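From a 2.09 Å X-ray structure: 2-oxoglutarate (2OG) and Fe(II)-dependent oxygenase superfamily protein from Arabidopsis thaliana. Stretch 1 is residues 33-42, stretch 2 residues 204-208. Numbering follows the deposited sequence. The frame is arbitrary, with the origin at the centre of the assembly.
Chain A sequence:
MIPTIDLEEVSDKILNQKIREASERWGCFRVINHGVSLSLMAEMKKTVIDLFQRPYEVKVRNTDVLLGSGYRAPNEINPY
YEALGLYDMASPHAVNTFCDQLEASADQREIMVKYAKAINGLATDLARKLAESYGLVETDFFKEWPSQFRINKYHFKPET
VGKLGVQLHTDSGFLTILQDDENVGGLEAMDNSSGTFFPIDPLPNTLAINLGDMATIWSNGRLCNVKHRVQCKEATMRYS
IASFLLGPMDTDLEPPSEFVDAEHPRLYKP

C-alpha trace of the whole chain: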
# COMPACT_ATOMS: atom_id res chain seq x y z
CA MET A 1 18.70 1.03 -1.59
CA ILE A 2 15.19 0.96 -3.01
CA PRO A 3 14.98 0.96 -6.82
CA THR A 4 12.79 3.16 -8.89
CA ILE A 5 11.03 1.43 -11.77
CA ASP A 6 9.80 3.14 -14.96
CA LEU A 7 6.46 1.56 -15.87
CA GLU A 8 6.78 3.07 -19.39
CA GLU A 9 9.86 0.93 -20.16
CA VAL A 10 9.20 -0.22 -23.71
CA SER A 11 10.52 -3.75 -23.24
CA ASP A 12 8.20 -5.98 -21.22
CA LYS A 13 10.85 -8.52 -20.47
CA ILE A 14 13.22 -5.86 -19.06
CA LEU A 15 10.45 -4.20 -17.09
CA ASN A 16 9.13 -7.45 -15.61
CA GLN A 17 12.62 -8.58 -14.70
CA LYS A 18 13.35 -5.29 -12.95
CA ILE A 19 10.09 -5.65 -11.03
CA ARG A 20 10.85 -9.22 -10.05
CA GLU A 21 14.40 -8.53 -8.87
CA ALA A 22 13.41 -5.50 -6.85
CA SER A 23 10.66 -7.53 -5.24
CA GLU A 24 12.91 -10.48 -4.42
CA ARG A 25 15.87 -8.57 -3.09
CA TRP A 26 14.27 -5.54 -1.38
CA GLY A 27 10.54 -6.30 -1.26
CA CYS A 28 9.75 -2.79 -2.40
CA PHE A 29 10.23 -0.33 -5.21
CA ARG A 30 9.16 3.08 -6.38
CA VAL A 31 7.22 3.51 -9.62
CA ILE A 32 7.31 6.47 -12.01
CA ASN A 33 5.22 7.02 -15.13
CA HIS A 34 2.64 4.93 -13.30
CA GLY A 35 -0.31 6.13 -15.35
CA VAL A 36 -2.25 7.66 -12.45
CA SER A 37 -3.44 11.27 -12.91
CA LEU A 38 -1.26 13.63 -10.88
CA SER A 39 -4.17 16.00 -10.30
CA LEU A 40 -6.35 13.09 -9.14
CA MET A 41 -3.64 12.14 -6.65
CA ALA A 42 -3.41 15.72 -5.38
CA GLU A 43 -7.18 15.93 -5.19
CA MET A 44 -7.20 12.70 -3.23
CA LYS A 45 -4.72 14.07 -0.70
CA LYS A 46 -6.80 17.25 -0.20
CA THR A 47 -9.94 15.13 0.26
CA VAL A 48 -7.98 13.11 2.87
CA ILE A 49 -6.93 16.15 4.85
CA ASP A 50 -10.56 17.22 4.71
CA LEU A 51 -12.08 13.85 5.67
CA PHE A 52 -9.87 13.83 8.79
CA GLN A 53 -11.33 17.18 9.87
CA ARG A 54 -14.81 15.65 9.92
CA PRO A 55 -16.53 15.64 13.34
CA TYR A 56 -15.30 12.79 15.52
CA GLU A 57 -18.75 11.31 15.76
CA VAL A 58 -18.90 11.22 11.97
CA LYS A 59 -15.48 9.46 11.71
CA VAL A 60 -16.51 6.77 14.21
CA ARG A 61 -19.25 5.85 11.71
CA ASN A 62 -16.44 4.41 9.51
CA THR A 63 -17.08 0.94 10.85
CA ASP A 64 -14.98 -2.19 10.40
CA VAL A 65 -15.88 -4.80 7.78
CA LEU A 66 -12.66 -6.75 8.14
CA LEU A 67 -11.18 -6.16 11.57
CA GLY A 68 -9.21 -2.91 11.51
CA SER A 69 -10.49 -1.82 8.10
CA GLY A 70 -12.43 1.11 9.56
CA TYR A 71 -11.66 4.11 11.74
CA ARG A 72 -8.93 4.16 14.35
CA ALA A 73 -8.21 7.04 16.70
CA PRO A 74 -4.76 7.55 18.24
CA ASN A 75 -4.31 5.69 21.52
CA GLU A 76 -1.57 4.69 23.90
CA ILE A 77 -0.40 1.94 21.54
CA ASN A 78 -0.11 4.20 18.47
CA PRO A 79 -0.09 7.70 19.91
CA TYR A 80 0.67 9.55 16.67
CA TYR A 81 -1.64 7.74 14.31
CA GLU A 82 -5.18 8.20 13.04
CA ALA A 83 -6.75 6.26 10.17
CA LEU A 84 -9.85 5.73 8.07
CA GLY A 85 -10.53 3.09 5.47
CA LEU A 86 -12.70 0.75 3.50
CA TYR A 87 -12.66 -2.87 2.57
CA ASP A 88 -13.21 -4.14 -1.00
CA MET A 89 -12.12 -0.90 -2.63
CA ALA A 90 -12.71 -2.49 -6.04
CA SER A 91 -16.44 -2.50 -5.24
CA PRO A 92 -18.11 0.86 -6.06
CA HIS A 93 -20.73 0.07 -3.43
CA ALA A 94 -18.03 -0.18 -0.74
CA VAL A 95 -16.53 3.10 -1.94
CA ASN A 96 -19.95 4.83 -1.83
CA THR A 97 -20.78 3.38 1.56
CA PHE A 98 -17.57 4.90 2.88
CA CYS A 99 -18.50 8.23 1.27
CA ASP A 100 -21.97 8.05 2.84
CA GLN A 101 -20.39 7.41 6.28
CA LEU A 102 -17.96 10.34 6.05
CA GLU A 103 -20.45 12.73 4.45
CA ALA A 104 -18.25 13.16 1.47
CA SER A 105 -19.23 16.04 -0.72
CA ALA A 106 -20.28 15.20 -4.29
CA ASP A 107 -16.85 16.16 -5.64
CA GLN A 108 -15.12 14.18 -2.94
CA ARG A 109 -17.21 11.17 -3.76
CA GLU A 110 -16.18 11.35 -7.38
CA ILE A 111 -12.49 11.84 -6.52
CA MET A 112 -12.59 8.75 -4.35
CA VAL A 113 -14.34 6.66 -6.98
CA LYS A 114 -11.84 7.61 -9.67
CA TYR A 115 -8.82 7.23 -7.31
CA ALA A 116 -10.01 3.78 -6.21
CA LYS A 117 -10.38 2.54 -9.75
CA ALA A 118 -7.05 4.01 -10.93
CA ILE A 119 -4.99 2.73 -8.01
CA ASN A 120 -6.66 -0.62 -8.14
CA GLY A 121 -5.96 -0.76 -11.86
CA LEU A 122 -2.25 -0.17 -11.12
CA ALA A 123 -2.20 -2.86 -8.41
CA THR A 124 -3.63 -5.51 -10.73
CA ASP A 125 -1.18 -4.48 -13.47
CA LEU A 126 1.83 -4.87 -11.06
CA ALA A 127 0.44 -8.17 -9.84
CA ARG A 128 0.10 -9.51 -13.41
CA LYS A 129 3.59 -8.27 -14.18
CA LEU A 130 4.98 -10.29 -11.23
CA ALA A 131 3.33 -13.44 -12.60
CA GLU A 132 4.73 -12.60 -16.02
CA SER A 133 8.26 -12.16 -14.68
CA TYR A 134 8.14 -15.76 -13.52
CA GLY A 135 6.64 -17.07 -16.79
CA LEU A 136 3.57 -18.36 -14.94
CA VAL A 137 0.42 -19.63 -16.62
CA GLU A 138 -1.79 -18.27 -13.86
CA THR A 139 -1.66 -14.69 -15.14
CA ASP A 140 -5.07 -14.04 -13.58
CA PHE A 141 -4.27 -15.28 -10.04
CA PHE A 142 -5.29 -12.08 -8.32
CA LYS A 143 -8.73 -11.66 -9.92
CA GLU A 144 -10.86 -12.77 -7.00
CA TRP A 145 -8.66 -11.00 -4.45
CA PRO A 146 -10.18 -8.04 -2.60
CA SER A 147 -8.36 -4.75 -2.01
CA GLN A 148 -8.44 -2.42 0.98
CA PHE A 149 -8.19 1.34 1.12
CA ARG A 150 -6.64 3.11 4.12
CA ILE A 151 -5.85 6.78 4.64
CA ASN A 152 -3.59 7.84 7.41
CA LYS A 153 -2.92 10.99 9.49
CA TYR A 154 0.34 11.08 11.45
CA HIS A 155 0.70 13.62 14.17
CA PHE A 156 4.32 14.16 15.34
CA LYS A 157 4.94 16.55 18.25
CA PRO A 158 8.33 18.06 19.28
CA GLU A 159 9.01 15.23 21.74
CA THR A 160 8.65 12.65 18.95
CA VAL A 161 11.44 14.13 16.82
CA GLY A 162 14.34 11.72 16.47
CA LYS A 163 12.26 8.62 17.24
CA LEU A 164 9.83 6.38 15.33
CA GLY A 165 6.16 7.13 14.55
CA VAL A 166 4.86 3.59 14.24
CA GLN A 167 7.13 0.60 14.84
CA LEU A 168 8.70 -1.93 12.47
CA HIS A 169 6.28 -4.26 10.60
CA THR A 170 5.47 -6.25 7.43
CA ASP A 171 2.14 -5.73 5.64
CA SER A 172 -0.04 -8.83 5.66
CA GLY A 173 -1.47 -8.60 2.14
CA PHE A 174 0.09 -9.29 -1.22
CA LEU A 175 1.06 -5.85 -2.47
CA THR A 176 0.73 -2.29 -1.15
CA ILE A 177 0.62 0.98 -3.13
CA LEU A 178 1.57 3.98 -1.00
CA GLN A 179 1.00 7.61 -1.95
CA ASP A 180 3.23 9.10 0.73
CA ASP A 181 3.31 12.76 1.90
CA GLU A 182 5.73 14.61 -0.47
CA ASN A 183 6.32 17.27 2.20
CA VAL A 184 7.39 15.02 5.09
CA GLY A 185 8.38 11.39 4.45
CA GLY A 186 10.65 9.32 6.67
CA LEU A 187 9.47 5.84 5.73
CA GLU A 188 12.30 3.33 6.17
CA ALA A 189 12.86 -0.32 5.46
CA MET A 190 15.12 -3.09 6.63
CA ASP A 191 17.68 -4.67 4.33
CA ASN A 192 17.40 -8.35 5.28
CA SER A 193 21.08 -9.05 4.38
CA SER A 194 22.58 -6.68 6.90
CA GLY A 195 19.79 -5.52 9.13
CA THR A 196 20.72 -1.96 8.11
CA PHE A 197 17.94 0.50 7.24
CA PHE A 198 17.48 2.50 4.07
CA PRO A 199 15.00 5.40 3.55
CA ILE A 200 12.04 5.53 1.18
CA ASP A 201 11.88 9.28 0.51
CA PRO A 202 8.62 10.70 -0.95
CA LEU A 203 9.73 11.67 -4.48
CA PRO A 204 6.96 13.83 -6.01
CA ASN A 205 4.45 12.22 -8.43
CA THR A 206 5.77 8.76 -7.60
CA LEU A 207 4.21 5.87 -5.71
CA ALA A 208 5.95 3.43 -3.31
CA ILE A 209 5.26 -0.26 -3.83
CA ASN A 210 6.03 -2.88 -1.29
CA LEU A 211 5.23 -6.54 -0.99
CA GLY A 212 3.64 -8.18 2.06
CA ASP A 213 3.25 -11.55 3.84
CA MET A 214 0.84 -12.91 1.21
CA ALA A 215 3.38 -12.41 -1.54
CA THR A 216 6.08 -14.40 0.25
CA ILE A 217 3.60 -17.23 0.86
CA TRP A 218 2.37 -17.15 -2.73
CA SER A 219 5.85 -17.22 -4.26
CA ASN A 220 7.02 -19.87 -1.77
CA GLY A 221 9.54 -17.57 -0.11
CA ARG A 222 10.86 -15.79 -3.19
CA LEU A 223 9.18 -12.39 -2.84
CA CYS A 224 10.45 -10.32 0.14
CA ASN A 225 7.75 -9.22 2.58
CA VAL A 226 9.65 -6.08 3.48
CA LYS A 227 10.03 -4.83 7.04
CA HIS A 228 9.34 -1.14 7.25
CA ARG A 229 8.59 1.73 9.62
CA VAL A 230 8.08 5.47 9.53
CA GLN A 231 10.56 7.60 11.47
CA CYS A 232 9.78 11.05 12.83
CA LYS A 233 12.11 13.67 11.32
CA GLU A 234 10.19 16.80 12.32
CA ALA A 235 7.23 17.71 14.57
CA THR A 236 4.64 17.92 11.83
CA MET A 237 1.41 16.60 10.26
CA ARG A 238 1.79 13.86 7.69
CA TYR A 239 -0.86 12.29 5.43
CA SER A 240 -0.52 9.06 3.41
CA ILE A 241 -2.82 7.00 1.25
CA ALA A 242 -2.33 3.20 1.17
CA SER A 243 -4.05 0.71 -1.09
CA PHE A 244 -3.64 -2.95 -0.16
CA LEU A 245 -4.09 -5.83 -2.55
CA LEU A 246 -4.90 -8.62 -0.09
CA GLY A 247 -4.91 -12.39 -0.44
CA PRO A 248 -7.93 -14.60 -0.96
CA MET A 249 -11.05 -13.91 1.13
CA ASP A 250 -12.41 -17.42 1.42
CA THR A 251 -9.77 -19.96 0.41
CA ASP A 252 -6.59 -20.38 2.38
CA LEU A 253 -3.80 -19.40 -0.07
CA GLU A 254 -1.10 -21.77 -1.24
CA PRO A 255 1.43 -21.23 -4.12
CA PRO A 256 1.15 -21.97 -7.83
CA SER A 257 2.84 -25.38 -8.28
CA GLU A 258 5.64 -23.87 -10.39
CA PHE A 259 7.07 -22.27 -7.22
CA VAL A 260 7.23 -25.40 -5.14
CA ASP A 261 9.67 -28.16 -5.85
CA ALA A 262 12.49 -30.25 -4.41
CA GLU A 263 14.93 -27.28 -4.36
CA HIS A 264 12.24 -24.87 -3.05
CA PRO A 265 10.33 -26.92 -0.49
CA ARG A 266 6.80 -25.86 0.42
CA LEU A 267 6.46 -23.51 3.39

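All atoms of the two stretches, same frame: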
# COMPACT_ATOMS: atom_id res chain seq x y z
N ASN A 33 6.05 7.18 -13.93
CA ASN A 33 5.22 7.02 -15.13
C ASN A 33 4.19 5.93 -14.93
O ASN A 33 3.96 5.10 -15.81
CB ASN A 33 6.10 6.74 -16.34
CG ASN A 33 7.22 7.77 -16.50
OD1 ASN A 33 7.11 8.91 -16.04
ND2 ASN A 33 8.32 7.35 -17.12
N HIS A 34 3.58 5.95 -13.76
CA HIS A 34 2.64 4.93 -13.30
C HIS A 34 1.27 4.96 -13.94
O HIS A 34 0.42 4.12 -13.62
CB HIS A 34 2.53 5.00 -11.78
CG HIS A 34 2.50 6.39 -11.25
ND1 HIS A 34 1.45 7.25 -11.51
CD2 HIS A 34 3.37 7.07 -10.47
CE1 HIS A 34 1.69 8.41 -10.92
NE2 HIS A 34 2.84 8.32 -10.27
N GLY A 35 0.99 6.00 -14.72
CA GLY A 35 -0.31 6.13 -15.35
C GLY A 35 -1.45 6.70 -14.52
O GLY A 35 -2.55 6.83 -15.00
N VAL A 36 -1.20 7.05 -13.27
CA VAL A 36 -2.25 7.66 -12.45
C VAL A 36 -2.21 9.18 -12.52
O VAL A 36 -1.13 9.78 -12.38
CB VAL A 36 -2.13 7.25 -10.97
CG1 VAL A 36 -3.29 7.81 -10.17
CG2 VAL A 36 -2.09 5.72 -10.85
N SER A 37 -3.36 9.80 -12.79
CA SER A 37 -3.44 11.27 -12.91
C SER A 37 -2.83 11.98 -11.70
O SER A 37 -3.22 11.72 -10.56
CB SER A 37 -4.89 11.70 -13.09
OG SER A 37 -5.05 13.06 -12.69
N LEU A 38 -1.92 12.92 -11.95
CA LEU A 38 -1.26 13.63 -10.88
C LEU A 38 -2.26 14.52 -10.14
O LEU A 38 -2.24 14.60 -8.91
CB LEU A 38 -0.11 14.47 -11.45
CG LEU A 38 1.24 13.82 -11.74
CD1 LEU A 38 1.09 12.67 -12.69
CD2 LEU A 38 2.14 14.86 -12.40
N SER A 39 -3.16 15.14 -10.89
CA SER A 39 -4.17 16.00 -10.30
C SER A 39 -5.14 15.19 -9.45
O SER A 39 -5.55 15.64 -8.38
CB SER A 39 -4.93 16.75 -11.42
OG SER A 39 -4.10 17.74 -12.00
N LEU A 40 -5.49 13.99 -9.92
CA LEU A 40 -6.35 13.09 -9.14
C LEU A 40 -5.68 12.71 -7.82
O LEU A 40 -6.33 12.63 -6.77
CB LEU A 40 -6.66 11.83 -9.94
CG LEU A 40 -7.46 10.77 -9.19
CD1 LEU A 40 -8.76 11.35 -8.64
CD2 LEU A 40 -7.70 9.54 -10.05
N MET A 41 -4.38 12.46 -7.86
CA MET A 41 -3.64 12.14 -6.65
C MET A 41 -3.64 13.33 -5.70
O MET A 41 -3.85 13.18 -4.50
CB MET A 41 -2.21 11.74 -7.00
CG MET A 41 -2.10 10.34 -7.63
SD MET A 41 -0.42 9.97 -8.18
CE MET A 41 0.59 10.29 -6.73
N ALA A 42 -3.45 14.54 -6.24
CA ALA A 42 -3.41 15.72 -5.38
C ALA A 42 -4.79 15.97 -4.82
O ALA A 42 -4.94 16.33 -3.65
CB ALA A 42 -2.89 16.93 -6.13
N PRO A 204 8.27 13.37 -5.51
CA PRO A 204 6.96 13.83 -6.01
C PRO A 204 6.46 13.12 -7.29
O PRO A 204 7.26 12.68 -8.12
CB PRO A 204 7.20 15.32 -6.29
CG PRO A 204 8.34 15.70 -5.37
CD PRO A 204 9.22 14.48 -5.27
N ASN A 205 5.14 13.06 -7.43
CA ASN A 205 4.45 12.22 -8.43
C ASN A 205 4.93 10.78 -8.58
O ASN A 205 4.79 10.19 -9.65
CB ASN A 205 4.55 12.85 -9.83
CG ASN A 205 4.36 14.34 -9.83
OD1 ASN A 205 3.50 14.88 -9.14
ND2 ASN A 205 5.16 15.02 -10.65
N THR A 206 5.35 10.15 -7.49
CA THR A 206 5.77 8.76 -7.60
C THR A 206 4.95 8.03 -6.56
O THR A 206 4.38 8.67 -5.66
CB THR A 206 7.28 8.55 -7.32
OG1 THR A 206 7.56 8.82 -5.94
CG2 THR A 206 8.11 9.46 -8.21
N LEU A 207 4.88 6.72 -6.70
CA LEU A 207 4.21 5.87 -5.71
C LEU A 207 5.22 4.83 -5.18
O LEU A 207 6.13 4.43 -5.90
CB LEU A 207 2.98 5.19 -6.34
CG LEU A 207 1.88 6.14 -6.81
CD1 LEU A 207 0.92 5.49 -7.76
CD2 LEU A 207 1.11 6.72 -5.62
N ALA A 208 5.09 4.43 -3.91
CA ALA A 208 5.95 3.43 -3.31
C ALA A 208 5.23 2.09 -3.29
O ALA A 208 4.10 1.98 -2.83
CB ALA A 208 6.34 3.85 -1.91

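His34 is the centre of this contact. Its CA-to-CB bond points toward the second stretch, and the chi1 of 41° (p) with chi2 of 66° lets the ring use both nitrogens. His34 NE2 donates to Asn205 O at 2.8 Å, with an N-H...acceptor angle of 142°. His34 ND1 accepts from Val36 N at 3.2 Å, in a straighter bond of 156°. ND1 is therefore the acceptor and NE2 the donor. One bond ties the ring to its own loop, the other to the opposing backbone.

Asn205 O and Thr206 CA lie at the ring edge, near its plane. Leu207 CD1 sits over one face, 4.0 Å from the His34 ring centroid and 12° off the normal, a CH-pi contact. Leu207 is m at chi1 and t at chi2, and its CA-to-CB bond points toward the first stretch. Leu207 CD1 also meets Val36 CG2 at 4.3 Å. The other methyl, Leu207 CD2, lies 3.8 Å from Met41 CE. Leu207 thus joins the loop to the helix that follows it.

Met41 is m, t, p. The t at chi2 extends the chain, and the p at chi3 sets the direction of Met41 CE, which also comes within 4.3 Å of Thr206 O. Thr206 itself points its CA-to-CB bond away, so its part here is largely backbone.

Leu38 covers the more exposed side of the contact. With chi1 m and chi2 p, Leu38 CD2 comes to 3.4 Å from Asn205 CG, a close packing contact. Asn205 has positive phi and psi (46/34), and its CA-to-CB bond points sideways.

The helix start is capped by Ser37. Its chi1 of 157° (t) places Ser37 OG 3.0 Å from Leu40 N, which donates to it. Gly35 has phi/psi of 82/0, where a CB would be jammed against the preceding carbonyl O.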